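N-acetylmuramoyl-l-alanine amidase AMID (Escherichia coli, PDB 2WKX) hydrolyses the amide bond between N-acetylmuramoyl residues and L-amino acids in cell-wall glycopeptides, as a zinc-dependent lipoprotein of the outer membrane. Local coordinates at the interface of chains A and B. Sequence-based numbering; all coordinates share one arbitrary frame. Chains: chain A/B, N-acetylmuramoyl-l-alanine amidase AMID.

Contact 1: the interface of chains A and B. Residues chain A 29, 56, 78-81, 97-101; chain B 25-28, 30.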
loop_
_atom_site.group_PDB
_atom_site.type_symbol
_atom_site.label_atom_id
_atom_site.label_comp_id
_atom_site.label_asym_id
_atom_site.label_seq_id
_atom_site.Cartn_x
_atom_site.Cartn_y
_atom_site.Cartn_z
ATOM N N ILE A 29 0.610 7.716 3.627
ATOM C CA ILE A 29 1.626 8.268 2.690
ATOM C C ILE A 29 3.007 8.165 3.340
ATOM O O ILE A 29 3.241 8.751 4.402
ATOM C CB ILE A 29 1.290 9.722 2.291
ATOM C CG1 ILE A 29 -0.010 9.751 1.466
ATOM C CG2 ILE A 29 2.448 10.380 1.515
ATOM C CD1 ILE A 29 -0.712 11.131 1.470
ATOM N N HIS A 56 0.478 13.959 -8.433
ATOM C CA HIS A 56 -0.115 14.960 -7.538
ATOM C C HIS A 56 0.268 16.383 -7.891
ATOM O O HIS A 56 -0.574 17.294 -7.825
ATOM C CB HIS A 56 0.231 14.659 -6.088
ATOM C CG HIS A 56 -0.322 13.346 -5.613
ATOM N ND1 HIS A 56 0.394 12.174 -5.712
ATOM C CD2 HIS A 56 -1.527 13.020 -5.078
ATOM C CE1 HIS A 56 -0.340 11.178 -5.234
ATOM N NE2 HIS A 56 -1.505 11.669 -4.832
ATOM N N GLU A 78 -3.991 15.076 -2.137
ATOM C CA GLU A 78 -2.975 14.159 -1.585
ATOM C C GLU A 78 -3.618 12.915 -0.972
ATOM O O GLU A 78 -3.004 11.840 -0.985
ATOM C CB GLU A 78 -2.099 14.862 -0.549
ATOM C CG GLU A 78 -1.181 15.940 -1.167
ATOM C CD GLU A 78 -0.279 16.608 -0.143
ATOM O OE1 GLU A 78 -0.570 16.520 1.072
ATOM O OE2 GLU A 78 0.721 17.225 -0.572
ATOM N N GLN A 79 -4.854 13.056 -0.491
ATOM C CA GLN A 79 -5.572 11.926 0.136
ATOM C C GLN A 79 -5.814 10.782 -0.858
ATOM O O GLN A 79 -5.933 9.640 -0.452
ATOM C CB GLN A 79 -6.904 12.374 0.762
ATOM C CG GLN A 79 -8.006 12.561 -0.285
ATOM C CD GLN A 79 -9.061 13.576 0.093
ATOM O OE1 GLN A 79 -9.178 14.638 -0.537
ATOM N NE2 GLN A 79 -9.844 13.253 1.124
ATOM N N GLU A 80 -5.895 11.100 -2.153
ATOM C CA GLU A 80 -6.052 10.100 -3.199
ATOM C C GLU A 80 -4.713 9.680 -3.836
ATOM O O GLU A 80 -3.755 10.455 -3.845
ATOM C CB GLU A 80 -6.979 10.646 -4.285
ATOM C CG GLU A 80 -8.452 10.754 -3.858
ATOM C CD GLU A 80 -9.318 11.248 -5.004
ATOM O OE1 GLU A 80 -10.206 10.495 -5.459
ATOM O OE2 GLU A 80 -9.093 12.376 -5.474
ATOM N N LEU A 81 -4.654 8.461 -4.370
ATOM C CA LEU A 81 -3.494 8.036 -5.159
ATOM C C LEU A 81 -3.592 8.623 -6.578
ATOM O O LEU A 81 -4.705 8.813 -7.123
ATOM C CB LEU A 81 -3.326 6.500 -5.174
ATOM C CG LEU A 81 -4.358 5.559 -5.813
ATOM C CD1 LEU A 81 -4.136 5.421 -7.344
ATOM C CD2 LEU A 81 -4.292 4.171 -5.181
ATOM N N ASN A 97 2.195 3.576 -5.906
ATOM C CA ASN A 97 1.078 4.547 -5.984
ATOM C C ASN A 97 0.277 4.627 -4.674
ATOM O O ASN A 97 -0.129 5.717 -4.252
ATOM C CB ASN A 97 0.096 4.188 -7.105
ATOM C CG ASN A 97 0.634 4.526 -8.482
ATOM O OD1 ASN A 97 1.547 5.353 -8.632
ATOM N ND2 ASN A 97 0.042 3.905 -9.495
ATOM N N ASP A 98 0.092 3.471 -4.039
ATOM C CA ASP A 98 -0.828 3.369 -2.890
ATOM C C ASP A 98 -0.349 4.241 -1.718
ATOM O O ASP A 98 -1.170 4.807 -0.998
ATOM C CB ASP A 98 -0.927 1.914 -2.410
ATOM C CG ASP A 98 -1.635 0.996 -3.410
ATOM O OD1 ASP A 98 -2.168 1.495 -4.432
ATOM O OD2 ASP A 98 -1.664 -0.220 -3.144
ATOM N N THR A 99 0.967 4.308 -1.529
ATOM C CA THR A 99 1.594 4.915 -0.338
ATOM C C THR A 99 2.532 6.076 -0.698
ATOM O O THR A 99 3.363 6.485 0.120
ATOM C CB THR A 99 2.390 3.866 0.490
ATOM O OG1 THR A 99 3.353 3.211 -0.359
ATOM C CG2 THR A 99 1.420 2.829 1.102
ATOM N N SER A 100 2.395 6.616 -1.905
ATOM C CA SER A 100 3.263 7.750 -2.285
ATOM C C SER A 100 2.534 8.992 -2.768
ATOM O O SER A 100 1.354 8.939 -3.153
ATOM C CB SER A 100 4.288 7.353 -3.359
ATOM O OG SER A 100 3.629 7.063 -4.598
ATOM N N ILE A 101 3.282 10.092 -2.753
ATOM C CA ILE A 101 2.947 11.309 -3.498
ATOM C C ILE A 101 3.938 11.407 -4.673
ATOM O O ILE A 101 5.145 11.136 -4.521
ATOM C CB ILE A 101 2.993 12.564 -2.581
ATOM C CG1 ILE A 101 1.776 12.554 -1.621
ATOM C CG2 ILE A 101 3.041 13.861 -3.418
ATOM C CD1 ILE A 101 1.818 13.649 -0.580
ATOM N N ALA B 25 -7.497 9.565 -10.394
ATOM C CA ALA B 25 -7.394 9.881 -8.979
ATOM C C ALA B 25 -8.342 8.917 -8.285
ATOM O O ALA B 25 -9.556 8.909 -8.580
ATOM C CB ALA B 25 -7.805 11.309 -8.713
ATOM N N TYR B 26 -7.795 8.134 -7.356
ATOM C CA TYR B 26 -8.547 7.054 -6.709
ATOM C C TYR B 26 -8.245 6.971 -5.216
ATOM O O TYR B 26 -7.164 7.422 -4.790
ATOM C CB TYR B 26 -8.219 5.709 -7.376
ATOM C CG TYR B 26 -8.534 5.713 -8.857
ATOM C CD1 TYR B 26 -7.533 5.959 -9.802
ATOM C CD2 TYR B 26 -9.846 5.503 -9.312
ATOM C CE1 TYR B 26 -7.834 5.993 -11.185
ATOM C CE2 TYR B 26 -10.153 5.533 -10.682
ATOM C CZ TYR B 26 -9.135 5.778 -11.602
ATOM O OH TYR B 26 -9.421 5.798 -12.943
ATOM N N PRO B 27 -9.170 6.380 -4.421
ATOM C CA PRO B 27 -8.898 6.199 -2.992
ATOM C C PRO B 27 -7.647 5.355 -2.762
ATOM O O PRO B 27 -7.360 4.434 -3.543
ATOM C CB PRO B 27 -10.151 5.468 -2.468
ATOM C CG PRO B 27 -11.246 5.807 -3.469
ATOM C CD PRO B 27 -10.512 5.885 -4.798
ATOM N N ARG B 28 -6.910 5.687 -1.707
ATOM C CA ARG B 28 -5.833 4.834 -1.212
ATOM C C ARG B 28 -6.416 3.643 -0.422
ATOM O O ARG B 28 -5.739 2.617 -0.258
ATOM C CB ARG B 28 -4.902 5.657 -0.311
ATOM C CG ARG B 28 -4.173 6.794 -1.060
ATOM C CD ARG B 28 -3.278 7.586 -0.110
ATOM N NE ARG B 28 -2.689 8.772 -0.761
ATOM C CZ ARG B 28 -1.581 8.788 -1.518
ATOM N NH1 ARG B 28 -1.194 9.959 -2.030
ATOM N NH2 ARG B 28 -0.865 7.677 -1.792
ATOM N N LYS B 30 -8.770 0.574 -0.155
ATOM C CA LYS B 30 -9.361 -0.389 -1.102
ATOM C C LYS B 30 -10.000 -1.638 -0.470
ATOM O O LYS B 30 -10.690 -2.401 -1.165
ATOM C CB LYS B 30 -8.275 -0.886 -2.045
ATOM C CG LYS B 30 -7.545 0.239 -2.782
ATOM C CD LYS B 30 -6.419 -0.333 -3.587
ATOM C CE LYS B 30 -5.585 0.818 -4.130
ATOM N NZ LYS B 30 -4.575 0.293 -5.076
HETATM O O HOH W 1 -3.487 -2.238 -3.772
#
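B:Arg28 reaches from one subunit into the other and buries 150 Å² there, the largest share of any residue in this patch. Its chain runs straight from CG to NE, then turns at chi4 (-84°) to present the guanidinium to a ring of backbone carbonyls. A:Glu78 O is gripped side-on, with NH1 at 2.8 Å and NE at 3.1 Å, both donors lying in the carbonyl plane. NH1 and NH2 both bond A:Ser100 O, NH2 at 2.9 Å, from above that carbonyl's plane; NH2 also bonds A:Asp98 O, again from above. Five bonds, all close to the guanidinium plane, thus fix its rotation. A:Ile29 CG1 lies 3.5 Å above the centre of one face and the A:Leu81 backbone covers the other. The ring of A:His56 meets NH1 tip to tip but gives its own NE2 hydrogen to A:Glu80 O, 2.7 Å away. The carbonyl dipoles would be expected to favour the cation.

Beside this pocket, A:Glu80 pairs antiparallel with B:Pro27 and A:Leu81 with B:Tyr26. A:Leu81 N donates nearly along the C=O axis of B:Tyr26 at 2.7 Å, and A:Leu81 O accepts from B:Tyr26 N. A:Leu81 holds CG in the crowded position between backbone N and carbonyl carbon (chi1 65°), and its side chain crosses that of B:Lys30 at about a right angle, CD2 against CE. The extended lysine ends in a salt bridge, NZ to A:Asp98 OD1 at 2.8 Å, from above the carboxylate plane; a water links NZ to OD2. The site plugs an arginine into the partner and pairs strand 80-82 of chain A with strand 25-27 of chain B, helping to hold the crystal's two-fold dimer, which may not be the cellular form.

Contact 2: the interface of chains A and B. Residues chain A 57, 71, 73-75; chain B 16-18, 20.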
loop_
_atom_site.group_PDB
_atom_site.type_symbol
_atom_site.label_atom_id
_atom_site.label_comp_id
_atom_site.label_asym_id
_atom_site.label_seq_id
_atom_site.Cartn_x
_atom_site.Cartn_y
_atom_site.Cartn_z
ATOM N N TYR A 57 1.535 16.572 -8.263
ATOM C CA TYR A 57 2.039 17.907 -8.598
ATOM C C TYR A 57 2.806 17.935 -9.923
ATOM O O TYR A 57 3.417 16.938 -10.322
ATOM C CB TYR A 57 2.962 18.415 -7.483
ATOM C CG TYR A 57 2.270 18.538 -6.140
ATOM C CD1 TYR A 57 1.508 19.679 -5.835
ATOM C CD2 TYR A 57 2.357 17.503 -5.191
ATOM C CE1 TYR A 57 0.861 19.796 -4.601
ATOM C CE2 TYR A 57 1.699 17.605 -3.938
ATOM C CZ TYR A 57 0.963 18.753 -3.673
ATOM O OH TYR A 57 0.324 18.900 -2.480
ATOM N N ARG A 71 4.548 29.487 -9.015
ATOM C CA ARG A 71 3.305 28.713 -9.095
ATOM C C ARG A 71 3.584 27.270 -9.513
ATOM O O ARG A 71 4.304 27.023 -10.498
ATOM C CB ARG A 71 2.315 29.362 -10.075
ATOM C CG ARG A 71 0.980 28.630 -10.203
ATOM C CD ARG A 71 -0.010 29.419 -11.066
ATOM N NE ARG A 71 -0.547 30.547 -10.315
ATOM C CZ ARG A 71 -1.449 31.410 -10.789
ATOM N NH1 ARG A 71 -1.932 31.276 -12.019
ATOM N NH2 ARG A 71 -1.863 32.415 -10.033
ATOM N N TRP A 73 1.459 23.404 -10.091
ATOM C CA TRP A 73 0.133 22.854 -10.348
ATOM C C TRP A 73 -0.113 21.620 -9.496
ATOM O O TRP A 73 0.771 20.763 -9.386
ATOM C CB TRP A 73 -0.053 22.513 -11.825
ATOM C CG TRP A 73 -0.558 23.697 -12.628
ATOM C CD1 TRP A 73 -1.809 23.848 -13.164
ATOM C CD2 TRP A 73 0.162 24.896 -12.943
ATOM N NE1 TRP A 73 -1.906 25.064 -13.817
ATOM C CE2 TRP A 73 -0.710 25.724 -13.698
ATOM C CE3 TRP A 73 1.463 25.348 -12.677
ATOM C CZ2 TRP A 73 -0.326 26.985 -14.184
ATOM C CZ3 TRP A 73 1.845 26.616 -13.171
ATOM C CH2 TRP A 73 0.949 27.407 -13.911
ATOM N N GLN A 74 -1.291 21.578 -8.875
ATOM C CA GLN A 74 -1.721 20.383 -8.146
ATOM C C GLN A 74 -2.876 19.742 -8.903
ATOM O O GLN A 74 -3.910 20.391 -9.138
ATOM C CB GLN A 74 -2.089 20.661 -6.696
ATOM C CG GLN A 74 -2.462 19.353 -5.965
ATOM C CD GLN A 74 -2.826 19.512 -4.516
ATOM O OE1 GLN A 74 -2.874 20.624 -3.987
ATOM N NE2 GLN A 74 -3.088 18.383 -3.854
ATOM N N LEU A 75 -2.687 18.476 -9.271
ATOM C CA LEU A 75 -3.662 17.746 -10.101
ATOM C C LEU A 75 -4.518 16.703 -9.389
ATOM O O LEU A 75 -5.578 16.312 -9.904
ATOM C CB LEU A 75 -2.911 17.005 -11.212
ATOM C CG LEU A 75 -1.873 17.801 -12.007
ATOM C CD1 LEU A 75 -1.206 16.908 -13.039
ATOM C CD2 LEU A 75 -2.547 19.021 -12.649
ATOM N N LEU B 16 -0.160 27.087 -5.097
ATOM C CA LEU B 16 -0.685 25.930 -5.829
ATOM C C LEU B 16 -1.870 26.309 -6.703
ATOM O O LEU B 16 -2.814 26.957 -6.247
ATOM C CB LEU B 16 -1.086 24.777 -4.888
ATOM C CG LEU B 16 0.071 24.156 -4.118
ATOM C CD1 LEU B 16 -0.494 23.207 -3.057
ATOM C CD2 LEU B 16 1.051 23.448 -5.066
ATOM N N ASP B 17 -1.802 25.891 -7.964
ATOM C CA ASP B 17 -2.904 26.070 -8.893
ATOM C C ASP B 17 -3.663 24.734 -8.982
ATOM O O ASP B 17 -3.148 23.731 -9.499
ATOM C CB ASP B 17 -2.345 26.527 -10.242
ATOM C CG ASP B 17 -3.421 26.930 -11.226
ATOM O OD1 ASP B 17 -4.562 26.425 -11.140
ATOM O OD2 ASP B 17 -3.100 27.757 -12.103
ATOM N N THR B 18 -4.896 24.714 -8.479
ATOM C CA THR B 18 -5.682 23.470 -8.387
ATOM C C THR B 18 -6.786 23.388 -9.448
ATOM O O THR B 18 -7.681 22.536 -9.345
ATOM C CB THR B 18 -6.369 23.322 -7.008
ATOM O OG1 THR B 18 -7.249 24.444 -6.794
ATOM C CG2 THR B 18 -5.357 23.189 -5.887
ATOM N N ARG B 20 -6.907 22.519 -12.659
ATOM C CA ARG B 20 -6.937 21.356 -13.528
ATOM C C ARG B 20 -6.851 20.082 -12.692
ATOM O O ARG B 20 -5.827 19.828 -12.052
ATOM C CB ARG B 20 -5.789 21.427 -14.541
ATOM C CG ARG B 20 -5.870 22.618 -15.521
ATOM C CD ARG B 20 -7.056 22.489 -16.495
ATOM N NE ARG B 20 -7.165 21.111 -16.990
ATOM C CZ ARG B 20 -6.468 20.607 -18.010
ATOM N NH1 ARG B 20 -5.608 21.363 -18.687
ATOM N NH2 ARG B 20 -6.634 19.335 -18.363
HETATM O O HOH W 2 -4.208 22.298 -11.446
HETATM O O HOH W 3 -6.819 19.695 -8.889
#
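Strand 15-17 of chain B lies parallel to strand 69-74 of chain A, with A:Trp73 bridged to B:Asp17 and A:Gln74 N donating to B:Asp17 O at 2.9 Å, a fairly straight bond (163° at H) that meets the carbonyl from above its plane. Beyond this bond the backbones are joined through water. One molecule joins A:Gln74 O to B:Asp17 O, 2.6 Å from the latter, and also contacts the backbone N and O of the poorly ordered B:Arg20; a second links A:Gln74 O to B:Thr18 O.

B:Asp17, the residue with most surface hidden here, sets its CG anti to the backbone N (chi1 -172°) and lies alongside A:Trp73, both side chains pointing the same way. Its CB rests over the face of the five-membered ring, 3.8 Å from the centroid, in a CH-pi contact. Farther out, the carboxylate is tilted 23° from the indole plane and OD2 stands over the same face, toward the rim, 3.4 Å from A:Trp73 NE1. The acid therefore lies on the ring rather than at its N-H edge. A:Arg71 crosses B:Asp17 obliquely; a bend at its third torsion turns its guanidinium perpendicular to the carboxylate, and its methylene CD packs on B:Asp17 CB. A long salt bridge of 3.7 Å runs from A:Arg71 NH1 to B:Asp17 OD2, and its charge may help to keep the carboxylate over the indole.

B:Leu16 sends both methyls to chain A: CD2 touches A:Tyr57 CE1 at 3.7 Å, while CD1 meets the amide oxygen OE1 of A:Gln74. The glutamine is fully extended, CG anti to its backbone N, its amide running beside B:Thr18 CG2. In the fold, this patch sits where a short N-terminal strand of one subunit is laid along strand 69-74 of the other, so that a strand of one subunit extends the pairing of strand 69-74 in its partner.

Contacts 1 and 2 have centres about 16 Å apart and share no residues, yet both bring an N-terminal stretch of chain B onto chain A. Strand 15-17 enters contact 2 and strand 25-27 contact 1, so one continuous segment of chain B serves both. On chain A, A:His56 of contact 1 is followed directly by A:Tyr57 of contact 2, and strand 69-74 leads on to strand 80-82. The two-fold axis repeats both contacts with the chains exchanged, giving a reciprocal embrace. The centres lie about 14 and 10 Å from the catalytic A:Glu104, so dimerisation might influence the surroundings of the active site.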